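Beta-lactamase-related domain-containing protein (Bacteroides dorei DSM 17855, PDB 5TGF) is probably a serine hydrolase of the beta-lactamase family and also binds calcium. Local coordinates at residues H106-P112 with F145-A151. Numbering follows the deposited sequence.
Sequences HTSGVRP and FEYGGLA
H106-P112 is an irregular loop. F145-G148 runs extended beside it, and G149 (phi/psi -121/-25) turns the chain toward helix 150-163. CA pairs include H106-Y147 (5.1 Å), T107-F145 (4.8 Å) and P112-G148 (3.9 Å). H106 has positive phi (62°) and rotamer m, chi2 -62°; its O accepts from E146 N at 2.9 Å. Y147 is t and lays its ring obliquely over one face of the imidazole, centroids 4.4 Å apart. H106 CE1 is 3.2 Å from G148 O. F145 is t, setting its ring centroid 4.1 Å from H106 CB, an off-centre CH-pi contact. E146 is t at chi1 and chi2, bringing its CD to 3.7 Å from P112 CG. S108 is p; its OG accepts from V110 N at 3.1 Å, an ST turn. V110 is t, with CB 4.0 Å from A151 CB. P112 O accepts from G149 N (2.9 Å) and L150 N (3.1 Å). A CB on G148 would clash with P112 CA. Water 4 bridges R111 O and A151 N. Y147 OH hydrogen-bonds S58 and K61, consistent with the SxxK and Tyr active site of serine beta-lactamase relatives. Helices 100-103 and 125-133 pack on the A151 and L150 side chains, at the N-terminal part of helix 150-163.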
loop_
_atom_site.group_PDB
_atom_site.type_symbol
_atom_site.label_atom_id
_atom_site.label_comp_id
_atom_site.label_asym_id
_atom_site.label_seq_id
_atom_site.Cartn_x
_atom_site.Cartn_y
_atom_site.Cartn_z
ATOM N N HIS A 106 8.457 6.345 -4.048
ATOM C CA HIS A 106 8.714 6.155 -5.453
ATOM C C HIS A 106 9.517 7.300 -6.082
ATOM O O HIS A 106 9.299 7.633 -7.255
ATOM C CB HIS A 106 7.417 5.919 -6.199
ATOM C CG HIS A 106 6.647 4.768 -5.645
ATOM N ND1 HIS A 106 7.158 3.487 -5.639
ATOM C CD2 HIS A 106 5.467 4.711 -4.983
ATOM C CE1 HIS A 106 6.310 2.685 -5.021
ATOM N NE2 HIS A 106 5.262 3.398 -4.656
ATOM N N THR A 107 10.305 7.995 -5.253
ATOM C CA THR A 107 11.081 9.139 -5.731
ATOM C C THR A 107 12.596 8.883 -5.586
ATOM O O THR A 107 13.378 9.806 -5.724
ATOM C CB THR A 107 10.703 10.460 -5.058
ATOM O OG1 THR A 107 10.845 10.357 -3.632
ATOM C CG2 THR A 107 9.283 10.837 -5.388
ATOM N N SER A 108 12.995 7.624 -5.432
ATOM C CA SER A 108 14.402 7.283 -5.200
ATOM C C SER A 108 15.269 7.270 -6.465
ATOM O O SER A 108 16.495 7.447 -6.369
ATOM C CB SER A 108 14.518 5.935 -4.514
ATOM O OG SER A 108 14.147 4.863 -5.368
ATOM N N GLY A 109 14.645 6.983 -7.611
ATOM C CA GLY A 109 15.348 6.680 -8.855
ATOM C C GLY A 109 15.927 5.294 -8.980
ATOM O O GLY A 109 16.646 5.010 -9.948
ATOM N N VAL A 110 15.628 4.412 -8.024
ATOM C CA VAL A 110 15.990 3.009 -8.156
ATOM C C VAL A 110 15.135 2.378 -9.275
ATOM O O VAL A 110 13.973 2.730 -9.467
ATOM C CB VAL A 110 15.821 2.267 -6.828
ATOM C CG1 VAL A 110 16.049 0.764 -6.991
ATOM C CG2 VAL A 110 16.768 2.848 -5.795
ATOM N N ARG A 111 15.733 1.475 -10.044
ATOM C CA ARG A 111 14.994 0.837 -11.140
ATOM C C ARG A 111 13.689 0.205 -10.563
ATOM O O ARG A 111 13.751 -0.383 -9.485
ATOM C CB ARG A 111 15.880 -0.242 -11.745
ATOM C CG ARG A 111 15.429 -0.736 -13.090
ATOM C CD ARG A 111 16.214 -1.973 -13.489
ATOM N NE ARG A 111 15.543 -2.604 -14.611
ATOM C CZ ARG A 111 15.858 -2.407 -15.880
ATOM N NH1 ARG A 111 16.914 -1.677 -16.187
ATOM N NH2 ARG A 111 15.132 -2.968 -16.841
ATOM N N PRO A 112 12.546 0.314 -11.262
ATOM C CA PRO A 112 11.314 -0.271 -10.726
ATOM C C PRO A 112 11.337 -1.774 -10.421
ATOM O O PRO A 112 10.848 -2.181 -9.365
ATOM C CB PRO A 112 10.281 0.021 -11.815
ATOM C CG PRO A 112 10.774 1.297 -12.459
ATOM C CD PRO A 112 12.274 1.112 -12.469
ATOM N N PHE A 145 8.997 11.180 -9.948
ATOM C CA PHE A 145 8.140 10.067 -9.463
ATOM C C PHE A 145 8.102 8.922 -10.476
ATOM O O PHE A 145 7.834 9.118 -11.679
ATOM C CB PHE A 145 6.721 10.555 -9.209
ATOM C CG PHE A 145 5.797 9.488 -8.634
ATOM C CD1 PHE A 145 5.680 9.315 -7.256
ATOM C CD2 PHE A 145 5.002 8.716 -9.472
ATOM C CE1 PHE A 145 4.806 8.365 -6.733
ATOM C CE2 PHE A 145 4.121 7.747 -8.956
ATOM C CZ PHE A 145 4.016 7.598 -7.569
ATOM N N GLU A 146 8.489 7.735 -10.024
ATOM C CA GLU A 146 8.323 6.542 -10.822
ATOM C C GLU A 146 8.057 5.340 -9.937
ATOM O O GLU A 146 8.909 4.892 -9.186
ATOM C CB GLU A 146 9.531 6.282 -11.726
ATOM C CG GLU A 146 9.293 5.074 -12.657
ATOM C CD GLU A 146 10.466 4.775 -13.595
ATOM O OE1 GLU A 146 11.621 4.823 -13.150
ATOM O OE2 GLU A 146 10.203 4.398 -14.761
ATOM N N TYR A 147 6.864 4.790 -10.097
ATOM C CA TYR A 147 6.384 3.660 -9.280
ATOM C C TYR A 147 7.165 2.394 -9.543
ATOM O O TYR A 147 7.553 2.079 -10.681
ATOM C CB TYR A 147 4.918 3.433 -9.565
ATOM C CG TYR A 147 4.162 2.507 -8.642
ATOM C CD1 TYR A 147 4.050 1.143 -8.937
ATOM C CD2 TYR A 147 3.438 3.014 -7.574
ATOM C CE1 TYR A 147 3.311 0.292 -8.117
ATOM C CE2 TYR A 147 2.687 2.181 -6.745
ATOM C CZ TYR A 147 2.588 0.828 -7.060
ATOM O OH TYR A 147 1.826 -0.019 -6.286
ATOM N N GLY A 148 7.449 1.674 -8.468
ATOM C CA GLY A 148 8.131 0.393 -8.595
ATOM C C GLY A 148 8.191 -0.361 -7.306
ATOM O O GLY A 148 7.506 0.008 -6.355
ATOM N N GLY A 149 8.963 -1.441 -7.310
ATOM C CA GLY A 149 9.049 -2.383 -6.193
ATOM C C GLY A 149 10.438 -2.585 -5.587
ATOM O O GLY A 149 10.556 -2.918 -4.422
ATOM N N LEU A 150 11.501 -2.348 -6.339
ATOM C CA LEU A 150 12.840 -2.604 -5.798
ATOM C C LEU A 150 13.235 -1.690 -4.650
ATOM O O LEU A 150 13.903 -2.143 -3.724
ATOM C CB LEU A 150 13.911 -2.563 -6.902
ATOM C CG LEU A 150 13.735 -3.548 -8.070
ATOM C CD1 LEU A 150 14.916 -3.433 -9.026
ATOM C CD2 LEU A 150 13.640 -4.960 -7.531
ATOM N N ALA A 151 12.913 -0.402 -4.729
ATOM C CA ALA A 151 13.324 0.528 -3.695
ATOM C C ALA A 151 12.799 0.155 -2.334
ATOM O O ALA A 151 13.506 0.298 -1.334
ATOM C CB ALA A 151 12.919 1.954 -4.041
HETATM O O HOH W 1 11.845 5.952 -8.117
HETATM O O HOH W 2 10.648 2.790 -8.766
HETATM O O HOH W 3 12.585 4.715 -10.535
HETATM O O HOH W 4 12.088 0.640 -7.357
#